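Local coordinates for 70 KDA protein (Xanthomonas sp., PDB 4B2N), which is a dioxygenase with two c-type hemes that attacks natural rubber processively with molecular oxygen, at residues A283-A288 with Y634-G639; G526-S531 with W653-Y658; S531-L536 with G640-Q645. All blocks are in the same frame, centred on the assembly; numbering follows the deposited sequence.

Coming from the N terminus, the chain first meets the loop 283-288, which lies beside the first heme. It waits 345 residues for its partner, 634-639. Inside that span the chain passes helix 524-528 and the loop 531-536. Their partners come later than 634-639, so interactions 2 and 3 both cross interaction 1. Interaction 3 joins 531-536 to 640-645 and is nested inside the loop that interaction 2 closes with helix 649-660; the two share Ser531 and both touch the second heme. Asn638 links interaction 1 to interaction 3 through Arg533 and Lys535. Together the contacts tie the surroundings of one heme to those of the other.

Interaction 1 (A283-A288 with Y634-G639); sequences AGMTKA and YGNDNG. With HEC (heme c), chain C.
Gly284 and Gly635 bring the two loops together, with 4.4 Å between Gly284 CA and Gly635 CA. The backbones meet glycine to glycine, with no side chain in between. The ring of Tyr634 turns its edge to the backbone, and Tyr634 CE1 is 3.8 Å from Gly284 N, which sits near the ring plane. CG of Tyr634 is anti to its own N (chi1 -178°), and this brings the CD1-CE1 edge to Gly284.

No direct hydrogen bond joins the loops; water does the bridging. One water accepts from Met285 N at 2.7 Å and lies within bonding distance of Tyr634 O and, at 2.8 Å, of Asn636 OD1; the acceptors in its reach outnumber its two protons. A second water lies 2.7 Å from Met285 O and 3.1 Å from Gly635 O. It can donate to either, though again acceptors outnumber protons.

Further out, Tyr634 OH is bonded to His282 O, and Asn636 ND2 to Asn630 O, which fixes the amide that holds the first water. At the first heme, Thr286 OG1 donates to a propionate, with 2.7 Å between Thr286 OG1 and heme O1D. The backbone of Lys287 bonds to that of His517, a residue of the second heme site. Met285 directly precedes Thr286, and Met285 N and O reach the other loop through water, so the polar link between the loops is water-mediated.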
loop_
_atom_site.group_PDB
_atom_site.type_symbol
_atom_site.label_atom_id
_atom_site.label_comp_id
_atom_site.label_asym_id
_atom_site.label_seq_id
_atom_site.Cartn_x
_atom_site.Cartn_y
_atom_site.Cartn_z
ATOM N N ALA A 283 -9.958 8.895 -5.977
ATOM C CA ALA A 283 -8.990 8.024 -6.643
ATOM C C ALA A 283 -9.409 6.502 -6.745
ATOM O O ALA A 283 -8.724 5.713 -7.396
ATOM C CB ALA A 283 -7.610 8.197 -6.018
ATOM N N GLY A 284 -10.554 6.138 -6.169
ATOM C CA GLY A 284 -10.976 4.750 -6.096
ATOM C C GLY A 284 -10.336 4.043 -4.889
ATOM O O GLY A 284 -9.614 4.646 -4.092
ATOM N N MET A 285 -10.514 2.739 -4.843
ATOM C CA MET A 285 -9.900 1.928 -3.838
ATOM C C MET A 285 -8.539 1.499 -4.398
ATOM O O MET A 285 -8.430 1.112 -5.539
ATOM C CB MET A 285 -10.755 0.712 -3.560
ATOM C CG MET A 285 -12.180 1.062 -3.138
ATOM S SD MET A 285 -12.151 1.898 -1.528
ATOM C CE MET A 285 -12.779 3.480 -1.959
ATOM N N THR A 286 -7.518 1.519 -3.543
ATOM C CA THR A 286 -6.327 0.758 -3.880
ATOM C C THR A 286 -5.945 -0.268 -2.835
ATOM O O THR A 286 -6.312 -0.140 -1.622
ATOM C CB THR A 286 -5.124 1.595 -4.316
ATOM O OG1 THR A 286 -4.668 2.393 -3.235
ATOM C CG2 THR A 286 -5.495 2.424 -5.608
ATOM N N LYS A 287 -5.331 -1.333 -3.329
ATOM C CA LYS A 287 -4.743 -2.364 -2.454
ATOM C C LYS A 287 -3.308 -1.979 -2.130
ATOM O O LYS A 287 -2.642 -1.371 -2.989
ATOM C CB LYS A 287 -4.732 -3.675 -3.230
ATOM C CG LYS A 287 -4.348 -4.933 -2.445
ATOM C CD LYS A 287 -4.249 -6.125 -3.428
ATOM C CE LYS A 287 -3.792 -7.322 -2.556
ATOM N NZ LYS A 287 -3.003 -8.237 -3.396
ATOM N N ALA A 288 -2.823 -2.280 -0.914
ATOM C CA ALA A 288 -1.421 -2.058 -0.583
ATOM C C ALA A 288 -0.488 -2.826 -1.535
ATOM O O ALA A 288 -0.714 -4.021 -1.864
ATOM C CB ALA A 288 -1.099 -2.439 0.900
ATOM N N TYR A 634 -17.085 1.958 -8.641
ATOM C CA TYR A 634 -16.166 2.991 -9.046
ATOM C C TYR A 634 -14.723 2.569 -8.710
ATOM O O TYR A 634 -14.436 2.268 -7.560
ATOM C CB TYR A 634 -16.522 4.275 -8.271
ATOM C CG TYR A 634 -15.683 5.515 -8.588
ATOM C CD1 TYR A 634 -14.479 5.775 -7.908
ATOM C CD2 TYR A 634 -16.102 6.442 -9.547
ATOM C CE1 TYR A 634 -13.742 6.924 -8.158
ATOM C CE2 TYR A 634 -15.337 7.574 -9.812
ATOM C CZ TYR A 634 -14.171 7.792 -9.137
ATOM O OH TYR A 634 -13.446 8.917 -9.402
ATOM N N GLY A 635 -13.843 2.568 -9.714
ATOM C CA GLY A 635 -12.453 2.367 -9.496
ATOM C C GLY A 635 -12.110 0.899 -9.512
ATOM O O GLY A 635 -10.931 0.574 -9.401
ATOM N N ASN A 636 -13.119 0.011 -9.622
ATOM C CA ASN A 636 -12.931 -1.419 -9.387
ATOM C C ASN A 636 -12.789 -2.210 -10.701
ATOM O O ASN A 636 -12.735 -3.434 -10.642
ATOM C CB ASN A 636 -14.116 -2.057 -8.587
ATOM C CG ASN A 636 -13.881 -2.039 -7.056
ATOM O OD1 ASN A 636 -12.970 -1.353 -6.532
ATOM N ND2 ASN A 636 -14.649 -2.836 -6.343
ATOM N N ASP A 637 -12.713 -1.546 -11.854
ATOM C CA ASP A 637 -12.735 -2.286 -13.142
ATOM C C ASP A 637 -11.591 -3.307 -13.173
ATOM O O ASP A 637 -10.516 -3.073 -12.588
ATOM C CB ASP A 637 -12.616 -1.312 -14.349
ATOM C CG ASP A 637 -12.725 -2.026 -15.670
ATOM O OD1 ASP A 637 -13.826 -2.454 -15.938
ATOM O OD2 ASP A 637 -11.730 -2.172 -16.427
ATOM N N ASN A 638 -11.806 -4.439 -13.881
ATOM C CA ASN A 638 -10.839 -5.507 -13.868
ATOM C C ASN A 638 -10.181 -5.593 -15.240
ATOM O O ASN A 638 -9.543 -6.586 -15.530
ATOM C CB ASN A 638 -11.495 -6.856 -13.494
ATOM C CG ASN A 638 -12.495 -7.318 -14.540
ATOM O OD1 ASN A 638 -12.981 -6.498 -15.305
ATOM N ND2 ASN A 638 -12.784 -8.609 -14.591
ATOM N N GLY A 639 -10.339 -4.551 -16.052
ATOM C CA GLY A 639 -9.880 -4.591 -17.485
ATOM C C GLY A 639 -8.451 -4.153 -17.556
ATOM O O GLY A 639 -7.880 -3.708 -16.554
HETATM FE FE HEC C . 0.584 2.082 3.315
HETATM C CHA HEC C . 1.519 2.547 -0.014
HETATM C CHB HEC C . 3.947 2.343 4.305
HETATM C CHC HEC C . -0.311 2.338 6.713
HETATM C CHD HEC C . -2.539 1.225 2.401
HETATM N NA HEC C . 2.286 2.403 2.428
HETATM C C1A HEC C . 2.530 2.407 1.022
HETATM C C2A HEC C . 3.943 2.342 0.680
HETATM C C3A HEC C . 4.678 2.293 1.900
HETATM C C4A HEC C . 3.639 2.305 2.937
HETATM C CMA HEC C . 6.179 2.160 2.065
HETATM C CAA HEC C . 4.607 2.326 -0.721
HETATM C CBA HEC C . 4.484 0.889 -1.232
HETATM C CGA HEC C . 4.928 0.746 -2.676
HETATM O O1A HEC C . 4.561 1.572 -3.582
HETATM O O2A HEC C . 5.592 -0.273 -2.890
HETATM N NB HEC C . 1.597 2.397 5.064
HETATM C C1B HEC C . 2.913 2.382 5.307
HETATM C C2B HEC C . 3.309 2.555 6.696
HETATM C C3B HEC C . 2.079 2.573 7.389
HETATM C C4B HEC C . 1.094 2.401 6.328
HETATM C CMB HEC C . 4.722 2.663 7.110
HETATM C CAB HEC C . 1.798 2.788 8.853
HETATM C CBB HEC C . 2.192 4.057 9.357
HETATM N NC HEC C . -1.036 1.830 4.429
HETATM C C1C HEC C . -1.342 1.975 5.770
HETATM C C2C HEC C . -2.744 1.616 6.103
HETATM C C3C HEC C . -3.375 1.323 4.798
HETATM C C4C HEC C . -2.307 1.475 3.812
HETATM C CMC HEC C . -3.321 1.671 7.513
HETATM C CAC HEC C . -4.795 0.952 4.500
HETATM C CBC HEC C . -5.803 1.627 5.196
HETATM N ND HEC C . -0.331 1.942 1.501
HETATM C C1D HEC C . -1.604 1.586 1.336
HETATM C C2D HEC C . -2.013 1.531 -0.030
HETATM C C3D HEC C . -0.831 1.930 -0.726
HETATM C C4D HEC C . 0.152 2.185 0.320
HETATM C CMD HEC C . -3.311 1.163 -0.653
HETATM C CAD HEC C . -0.765 2.158 -2.196
HETATM C CBD HEC C . -1.420 3.592 -2.259
HETATM C CGD HEC C . -1.579 4.009 -3.702
HETATM O O1D HEC C . -2.703 3.958 -4.263
HETATM O O2D HEC C . -0.502 4.309 -4.319
HETATM O O HOH W 1 -12.127 1.332 -6.460
HETATM O O HOH W 2 -9.054 2.427 -7.813
#

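Interaction 2 (G526-S531 with W653-Y658); sequences GVLKPS and WALIEY. With HEC (heme c), chain D.
One methyl group, CD1 of Leu528, makes the closest contacts between two helices here. It reaches from the last turn of helix 524-528 to helix 649-660 and touches two neighbouring side chains. Leu528 CD1 is 4.0 Å from Leu655 CB and equally 4.0 Å from Ile656 CG1. The Leu528 side chain runs at a slant across Leu655, and passes Ile656 in the opposite sense. Its chi1 of -71° and an extended chi2 of -176° carry CD1 outward to helix 649-660. No hydrogen bond crosses between the segments.

The other methyl of Leu528 turns to the heme: Leu528 CD2 lies 3.7 Å from the heme methyl CMB. Leu655 does likewise from its own helix, with Leu655 CD1 3.7 Å from heme CBB. Val527 adds a third apolar contact, Val527 CG1 to heme C3A at 3.8 Å. Beyond them, helix 357-369 packs on Leu655 through Ile366, and the backbone O of Leu528 accepts from Arg652 NE, a second tie to helix 649-660.

Val527 and Leu528 thus lie over the second heme on its His641 side, and Leu655 packs at the rim by CBB, close to the thioether residue Cys390. This is consistent with the apolar heme pocket of a cytochrome c-like domain; helix 649-660 is the last helix of the chain.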
loop_
_atom_site.group_PDB
_atom_site.type_symbol
_atom_site.label_atom_id
_atom_site.label_comp_id
_atom_site.label_asym_id
_atom_site.label_seq_id
_atom_site.Cartn_x
_atom_site.Cartn_y
_atom_site.Cartn_z
ATOM N N GLY A 526 -5.662 -15.078 -14.757
ATOM C CA GLY A 526 -6.530 -14.006 -15.210
ATOM C C GLY A 526 -5.783 -12.786 -15.721
ATOM O O GLY A 526 -6.169 -12.168 -16.706
ATOM N N VAL A 527 -4.704 -12.430 -15.057
ATOM C CA VAL A 527 -3.805 -11.404 -15.554
ATOM C C VAL A 527 -3.337 -11.837 -16.940
ATOM O O VAL A 527 -3.255 -11.010 -17.845
ATOM C CB VAL A 527 -2.628 -11.247 -14.585
ATOM C CG1 VAL A 527 -1.595 -10.278 -15.148
ATOM C CG2 VAL A 527 -3.158 -10.784 -13.208
ATOM N N LEU A 528 -3.030 -13.121 -17.063
ATOM C CA LEU A 528 -2.435 -13.660 -18.296
ATOM C C LEU A 528 -3.456 -13.925 -19.386
ATOM O O LEU A 528 -3.113 -14.062 -20.568
ATOM C CB LEU A 528 -1.600 -14.909 -17.971
ATOM C CG LEU A 528 -0.303 -14.549 -17.208
ATOM C CD1 LEU A 528 0.502 -15.802 -17.013
ATOM C CD2 LEU A 528 0.566 -13.509 -17.890
ATOM N N LYS A 529 -4.723 -14.013 -18.995
ATOM C CA LYS A 529 -5.784 -14.312 -19.941
ATOM C C LYS A 529 -7.007 -13.500 -19.669
ATOM O O LYS A 529 -7.867 -13.938 -18.858
ATOM C CB LYS A 529 -6.075 -15.779 -19.857
ATOM C CG LYS A 529 -6.941 -16.232 -20.982
ATOM C CD LYS A 529 -6.394 -17.579 -21.349
ATOM C CE LYS A 529 -7.469 -18.574 -21.379
ATOM N NZ LYS A 529 -7.921 -18.686 -22.797
ATOM N N PRO A 530 -7.066 -12.270 -20.245
ATOM C CA PRO A 530 -8.112 -11.304 -19.880
ATOM C C PRO A 530 -9.491 -11.899 -19.941
ATOM O O PRO A 530 -10.309 -11.597 -19.100
ATOM C CB PRO A 530 -7.938 -10.204 -20.902
ATOM C CG PRO A 530 -6.473 -10.186 -21.106
ATOM C CD PRO A 530 -6.079 -11.643 -21.141
ATOM N N SER A 531 -9.718 -12.800 -20.901
ATOM C CA SER A 531 -11.049 -13.364 -21.121
ATOM C C SER A 531 -11.570 -14.205 -19.950
ATOM O O SER A 531 -12.771 -14.335 -19.785
ATOM C CB SER A 531 -11.062 -14.140 -22.429
ATOM O OG SER A 531 -10.263 -15.304 -22.259
ATOM N N TRP A 653 0.739 -21.296 -18.850
ATOM C CA TRP A 653 1.190 -22.246 -17.810
ATOM C C TRP A 653 2.687 -22.180 -17.556
ATOM O O TRP A 653 3.097 -22.283 -16.386
ATOM C CB TRP A 653 0.788 -23.679 -18.182
ATOM C CG TRP A 653 -0.703 -23.858 -18.219
ATOM C CD1 TRP A 653 -1.486 -24.161 -19.307
ATOM C CD2 TRP A 653 -1.649 -23.726 -17.086
ATOM N NE1 TRP A 653 -2.835 -24.236 -18.974
ATOM C CE2 TRP A 653 -3.000 -24.004 -17.643
ATOM C CE3 TRP A 653 -1.528 -23.416 -15.750
ATOM C CZ2 TRP A 653 -4.147 -23.964 -16.857
ATOM C CZ3 TRP A 653 -2.688 -23.403 -14.958
ATOM C CH2 TRP A 653 -3.969 -23.684 -15.498
ATOM N N ALA A 654 3.510 -21.972 -18.622
ATOM C CA ALA A 654 4.972 -21.902 -18.429
ATOM C C ALA A 654 5.314 -20.666 -17.631
ATOM O O ALA A 654 6.155 -20.718 -16.698
ATOM C CB ALA A 654 5.729 -21.890 -19.757
ATOM N N LEU A 655 4.650 -19.567 -17.977
ATOM C CA LEU A 655 4.896 -18.303 -17.281
ATOM C C LEU A 655 4.444 -18.431 -15.837
ATOM O O LEU A 655 5.139 -17.924 -14.942
ATOM C CB LEU A 655 4.123 -17.188 -17.954
ATOM C CG LEU A 655 4.721 -16.506 -19.201
ATOM C CD1 LEU A 655 3.587 -15.687 -19.812
ATOM C CD2 LEU A 655 5.930 -15.616 -18.853
ATOM N N ILE A 656 3.332 -19.122 -15.580
ATOM C CA ILE A 656 2.932 -19.333 -14.167
ATOM C C ILE A 656 3.929 -20.145 -13.368
ATOM O O ILE A 656 4.275 -19.807 -12.215
ATOM C CB ILE A 656 1.507 -19.905 -14.055
ATOM C CG1 ILE A 656 0.497 -18.784 -14.319
ATOM C CG2 ILE A 656 1.240 -20.515 -12.688
ATOM C CD1 ILE A 656 -0.818 -19.364 -14.868
ATOM N N GLU A 657 4.406 -21.235 -13.958
ATOM C CA GLU A 657 5.419 -22.022 -13.317
ATOM C C GLU A 657 6.659 -21.180 -13.034
ATOM O O GLU A 657 7.285 -21.307 -11.970
ATOM C CB GLU A 657 5.807 -23.185 -14.232
ATOM C CG GLU A 657 6.325 -24.313 -13.381
ATOM C CD GLU A 657 5.255 -24.987 -12.542
ATOM O OE1 GLU A 657 4.042 -24.676 -12.680
ATOM O OE2 GLU A 657 5.640 -25.796 -11.675
ATOM N N TYR A 658 7.053 -20.343 -13.997
ATOM C CA TYR A 658 8.201 -19.484 -13.759
ATOM C C TYR A 658 7.961 -18.511 -12.569
ATOM O O TYR A 658 8.849 -18.300 -11.715
ATOM C CB TYR A 658 8.531 -18.716 -15.033
ATOM C CG TYR A 658 9.657 -17.728 -14.825
ATOM C CD1 TYR A 658 10.886 -18.156 -14.306
ATOM C CD2 TYR A 658 9.506 -16.386 -15.159
ATOM C CE1 TYR A 658 11.917 -17.268 -14.109
ATOM C CE2 TYR A 658 10.546 -15.469 -14.963
ATOM C CZ TYR A 658 11.744 -15.947 -14.448
ATOM O OH TYR A 658 12.791 -15.134 -14.272
HETATM FE FE HEC D . 2.359 -6.908 -16.086
HETATM C CHA HEC D . 0.553 -5.849 -13.337
HETATM C CHB HEC D . 2.634 -10.199 -14.740
HETATM C CHC HEC D . 3.692 -8.110 -18.994
HETATM C CHD HEC D . 3.075 -3.670 -16.895
HETATM N NA HEC D . 1.823 -7.787 -14.344
HETATM C C1A HEC D . 0.939 -7.240 -13.382
HETATM C C2A HEC D . 0.588 -8.221 -12.357
HETATM C C3A HEC D . 1.210 -9.493 -12.766
HETATM C C4A HEC D . 1.887 -9.204 -14.013
HETATM C CMA HEC D . 1.144 -10.796 -12.000
HETATM C CAA HEC D . -0.165 -7.980 -11.051
HETATM C CBA HEC D . 0.987 -7.442 -10.125
HETATM C CGA HEC D . 0.413 -6.898 -8.808
HETATM O O1A HEC D . -0.840 -6.824 -8.722
HETATM O O2A HEC D . 1.127 -6.566 -7.792
HETATM N NB HEC D . 3.028 -8.860 -16.726
HETATM C C1B HEC D . 3.091 -10.041 -16.113
HETATM C C2B HEC D . 3.632 -11.154 -16.900
HETATM C C3B HEC D . 3.927 -10.510 -18.194
HETATM C C4B HEC D . 3.525 -9.132 -17.969
HETATM C CMB HEC D . 3.823 -12.581 -16.441
HETATM C CAB HEC D . 4.466 -11.135 -19.464
HETATM C CBB HEC D . 3.588 -12.041 -20.066
HETATM N NC HEC D . 3.328 -6.092 -17.558
HETATM C C1C HEC D . 3.689 -6.689 -18.799
HETATM C C2C HEC D . 4.107 -5.754 -19.836
HETATM C C3C HEC D . 3.937 -4.463 -19.217
HETATM C C4C HEC D . 3.369 -4.701 -17.860
HETATM C CMC HEC D . 4.606 -6.062 -21.239
HETATM C CAC HEC D . 4.223 -3.158 -19.897
HETATM C CBC HEC D . 3.733 -2.784 -21.094
HETATM N ND HEC D . 1.984 -5.151 -15.251
HETATM C C1D HEC D . 2.253 -3.931 -15.702
HETATM C C2D HEC D . 1.761 -2.791 -14.940
HETATM C C3D HEC D . 0.997 -3.424 -13.890
HETATM C C4D HEC D . 1.175 -4.842 -14.185
HETATM C CMD HEC D . 1.964 -1.320 -15.198
HETATM C CAD HEC D . 0.242 -2.742 -12.773
HETATM C CBD HEC D . -1.214 -2.684 -13.263
HETATM C CGD HEC D . -2.143 -2.065 -12.247
HETATM O O1D HEC D . -2.880 -1.111 -12.531
HETATM O O2D HEC D . -2.080 -2.547 -11.135
#

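Interaction 3 (S531-L536 with G640-Q645); sequences SDRPKL and GHDFTQ. With HEC (heme c), chain D.
The guanidinium of Arg533 presents its edge to the backbone of 640-645, with Gly640 O and His641 O near its plane. Beyond the carbonyls, the imidazole of His641 carries Phe643 on one face: Phe643 CE1 stands 3.4 Å above the ring centre. The Phe643 ring in turn has His641 CA over one face, offset toward the rim, and Phe643 CE1 also comes 3.4 Å from heme C1C. On the heme side, His641 NE2 binds the iron at 2.0 Å.

Arg533 grips one oxygen with two nitrogens. Arg533 NH1 donates to Gly640 O at 2.7 Å, and Arg533 NH2 to the same Gly640 O at 2.9 Å. The second bond runs nearly along the carbonyl axis (163°), whereas the first arrives more from the side (139°). A weak bond, Arg533 NH2 to His641 O at 3.3 Å, adds to them. The side chain is extended from CG to NE (chi3 -180°), which carries the flat end across to the loop. Asp642 OD1 is near in charge alone, 4.2 Å from Arg533 NH1 and well out of the guanidinium plane; its carboxylate pairs with Arg427.

Gly526 O accepts from Arg533 NE, Asn638 O from Arg533 NH1, and Val527 O from both Arg533 NH2 and Thr644 OG1, so each guanidinium nitrogen has at least one backbone carbonyl partner. With His394 as the second axial ligand, this is a bis-histidine heme. Arg533 is thus a second-shell residue: it holds the backbone on which the axial histidine sits, and its positive charge probably polarises those carbonyls beside the heme.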
loop_
_atom_site.group_PDB
_atom_site.type_symbol
_atom_site.label_atom_id
_atom_site.label_comp_id
_atom_site.label_asym_id
_atom_site.label_seq_id
_atom_site.Cartn_x
_atom_site.Cartn_y
_atom_site.Cartn_z
ATOM N N SER A 531 -9.718 -12.800 -20.901
ATOM C CA SER A 531 -11.049 -13.364 -21.121
ATOM C C SER A 531 -11.570 -14.205 -19.950
ATOM O O SER A 531 -12.771 -14.335 -19.785
ATOM C CB SER A 531 -11.062 -14.140 -22.429
ATOM O OG SER A 531 -10.263 -15.304 -22.259
ATOM N N ASP A 532 -10.656 -14.729 -19.120
ATOM C CA ASP A 532 -10.981 -15.509 -17.920
ATOM C C ASP A 532 -11.085 -14.738 -16.630
ATOM O O ASP A 532 -11.163 -15.351 -15.564
ATOM C CB ASP A 532 -9.978 -16.625 -17.734
ATOM C CG ASP A 532 -10.144 -17.708 -18.825
ATOM O OD1 ASP A 532 -11.034 -17.498 -19.672
ATOM O OD2 ASP A 532 -9.429 -18.721 -18.844
ATOM N N ARG A 533 -11.118 -13.413 -16.686
ATOM C CA ARG A 533 -11.245 -12.673 -15.414
ATOM C C ARG A 533 -12.733 -12.552 -15.059
ATOM O O ARG A 533 -13.503 -12.067 -15.841
ATOM C CB ARG A 533 -10.660 -11.264 -15.579
ATOM C CG ARG A 533 -9.252 -11.226 -16.151
ATOM C CD ARG A 533 -8.687 -9.804 -16.096
ATOM N NE ARG A 533 -7.321 -9.750 -16.656
ATOM C CZ ARG A 533 -6.808 -8.696 -17.275
ATOM N NH1 ARG A 533 -7.523 -7.570 -17.388
ATOM N NH2 ARG A 533 -5.609 -8.787 -17.826
ATOM N N PRO A 534 -13.154 -12.937 -13.858
ATOM C CA PRO A 534 -14.570 -12.784 -13.557
ATOM C C PRO A 534 -14.877 -11.383 -13.107
ATOM O O PRO A 534 -14.103 -10.802 -12.329
ATOM C CB PRO A 534 -14.767 -13.748 -12.390
ATOM C CG PRO A 534 -13.428 -13.622 -11.641
ATOM C CD PRO A 534 -12.388 -13.534 -12.744
ATOM N N LYS A 535 -16.010 -10.851 -13.507
ATOM C CA LYS A 535 -16.340 -9.464 -13.107
ATOM C C LYS A 535 -16.699 -9.367 -11.649
ATOM O O LYS A 535 -16.463 -8.358 -11.007
ATOM C CB LYS A 535 -17.537 -8.950 -13.872
ATOM C CG LYS A 535 -17.184 -8.732 -15.349
ATOM C CD LYS A 535 -16.499 -7.399 -15.407
ATOM C CE LYS A 535 -16.361 -6.922 -16.835
ATOM N NZ LYS A 535 -15.095 -6.162 -16.781
ATOM N N LEU A 536 -17.388 -10.372 -11.163
ATOM C CA LEU A 536 -17.672 -10.443 -9.713
ATOM C C LEU A 536 -17.225 -11.787 -9.220
ATOM O O LEU A 536 -17.352 -12.823 -9.904
ATOM C CB LEU A 536 -19.113 -10.209 -9.403
ATOM C CG LEU A 536 -19.697 -8.851 -9.848
ATOM C CD1 LEU A 536 -19.958 -8.976 -11.331
ATOM C CD2 LEU A 536 -21.002 -8.601 -9.142
ATOM N N GLY A 640 -7.841 -4.235 -18.740
ATOM C CA GLY A 640 -6.460 -3.755 -18.849
ATOM C C GLY A 640 -5.382 -4.829 -18.802
ATOM O O GLY A 640 -5.662 -6.033 -18.663
ATOM N N HIS A 641 -4.126 -4.411 -18.977
ATOM C CA HIS A 641 -3.043 -5.351 -19.069
ATOM C C HIS A 641 -3.468 -6.460 -20.052
ATOM O O HIS A 641 -3.205 -7.640 -19.839
ATOM C CB HIS A 641 -2.784 -5.908 -17.657
ATOM C CG HIS A 641 -1.455 -6.580 -17.500
ATOM N ND1 HIS A 641 -1.212 -7.835 -17.928
ATOM C CD2 HIS A 641 -0.291 -6.139 -16.893
ATOM C CE1 HIS A 641 0.046 -8.173 -17.573
ATOM N NE2 HIS A 641 0.593 -7.130 -16.953
ATOM N N ASP A 642 -4.107 -6.051 -21.125
ATOM C CA ASP A 642 -4.736 -6.954 -22.091
ATOM C C ASP A 642 -3.815 -7.483 -23.139
ATOM O O ASP A 642 -4.216 -8.411 -23.888
ATOM C CB ASP A 642 -5.854 -6.212 -22.831
ATOM C CG ASP A 642 -6.983 -5.891 -21.954
ATOM O OD1 ASP A 642 -7.624 -6.846 -21.479
ATOM O OD2 ASP A 642 -7.267 -4.688 -21.732
ATOM N N PHE A 643 -2.614 -6.915 -23.228
ATOM C CA PHE A 643 -1.593 -7.420 -24.170
ATOM C C PHE A 643 -1.206 -8.869 -23.893
ATOM O O PHE A 643 -0.628 -9.512 -24.724
ATOM C CB PHE A 643 -0.354 -6.560 -24.143
ATOM C CG PHE A 643 -0.034 -6.008 -22.758
ATOM C CD1 PHE A 643 0.538 -6.831 -21.771
ATOM C CD2 PHE A 643 -0.311 -4.691 -22.483
ATOM C CE1 PHE A 643 0.801 -6.313 -20.472
ATOM C CE2 PHE A 643 -0.107 -4.156 -21.152
ATOM C CZ PHE A 643 0.490 -4.957 -20.201
ATOM N N THR A 644 -1.514 -9.391 -22.714
ATOM C CA THR A 644 -1.329 -10.822 -22.478
ATOM C C THR A 644 -2.258 -11.782 -23.290
ATOM O O THR A 644 -2.036 -12.993 -23.344
ATOM C CB THR A 644 -1.458 -11.110 -21.010
ATOM O OG1 THR A 644 -2.745 -10.667 -20.564
ATOM C CG2 THR A 644 -0.414 -10.323 -20.249
ATOM N N GLN A 645 -3.303 -11.237 -23.871
ATOM C CA GLN A 645 -4.242 -12.043 -24.707
ATOM C C GLN A 645 -3.576 -12.727 -25.896
ATOM O O GLN A 645 -4.117 -13.693 -26.392
ATOM C CB GLN A 645 -5.343 -11.157 -25.249
ATOM C CG GLN A 645 -4.859 -10.284 -26.385
ATOM C CD GLN A 645 -5.703 -9.041 -26.550
ATOM O OE1 GLN A 645 -6.835 -8.966 -26.058
ATOM N NE2 GLN A 645 -5.143 -8.029 -27.219
HETATM FE FE HEC D . 2.359 -6.908 -16.086
HETATM C CHA HEC D . 0.553 -5.849 -13.337
HETATM C CHB HEC D . 2.634 -10.199 -14.740
HETATM C CHC HEC D . 3.692 -8.110 -18.994
HETATM C CHD HEC D . 3.075 -3.670 -16.895
HETATM N NA HEC D . 1.823 -7.787 -14.344
HETATM C C1A HEC D . 0.939 -7.240 -13.382
HETATM C C2A HEC D . 0.588 -8.221 -12.357
HETATM C C3A HEC D . 1.210 -9.493 -12.766
HETATM C C4A HEC D . 1.887 -9.204 -14.013
HETATM C CMA HEC D . 1.144 -10.796 -12.000
HETATM C CAA HEC D . -0.165 -7.980 -11.051
HETATM C CBA HEC D . 0.987 -7.442 -10.125
HETATM C CGA HEC D . 0.413 -6.898 -8.808
HETATM O O1A HEC D . -0.840 -6.824 -8.722
HETATM O O2A HEC D . 1.127 -6.566 -7.792
HETATM N NB HEC D . 3.028 -8.860 -16.726
HETATM C C1B HEC D . 3.091 -10.041 -16.113
HETATM C C2B HEC D . 3.632 -11.154 -16.900
HETATM C C3B HEC D . 3.927 -10.510 -18.194
HETATM C C4B HEC D . 3.525 -9.132 -17.969
HETATM C CMB HEC D . 3.823 -12.581 -16.441
HETATM C CAB HEC D . 4.466 -11.135 -19.464
HETATM C CBB HEC D . 3.588 -12.041 -20.066
HETATM N NC HEC D . 3.328 -6.092 -17.558
HETATM C C1C HEC D . 3.689 -6.689 -18.799
HETATM C C2C HEC D . 4.107 -5.754 -19.836
HETATM C C3C HEC D . 3.937 -4.463 -19.217
HETATM C C4C HEC D . 3.369 -4.701 -17.860
HETATM C CMC HEC D . 4.606 -6.062 -21.239
HETATM C CAC HEC D . 4.223 -3.158 -19.897
HETATM C CBC HEC D . 3.733 -2.784 -21.094
HETATM N ND HEC D . 1.984 -5.151 -15.251
HETATM C C1D HEC D . 2.253 -3.931 -15.702
HETATM C C2D HEC D . 1.761 -2.791 -14.940
HETATM C C3D HEC D . 0.997 -3.424 -13.890
HETATM C C4D HEC D . 1.175 -4.842 -14.185
HETATM C CMD HEC D . 1.964 -1.320 -15.198
HETATM C CAD HEC D . 0.242 -2.742 -12.773
HETATM C CBD HEC D . -1.214 -2.684 -13.263
HETATM C CGD HEC D . -2.143 -2.065 -12.247
HETATM O O1D HEC D . -2.880 -1.111 -12.531
HETATM O O2D HEC D . -2.080 -2.547 -11.135
#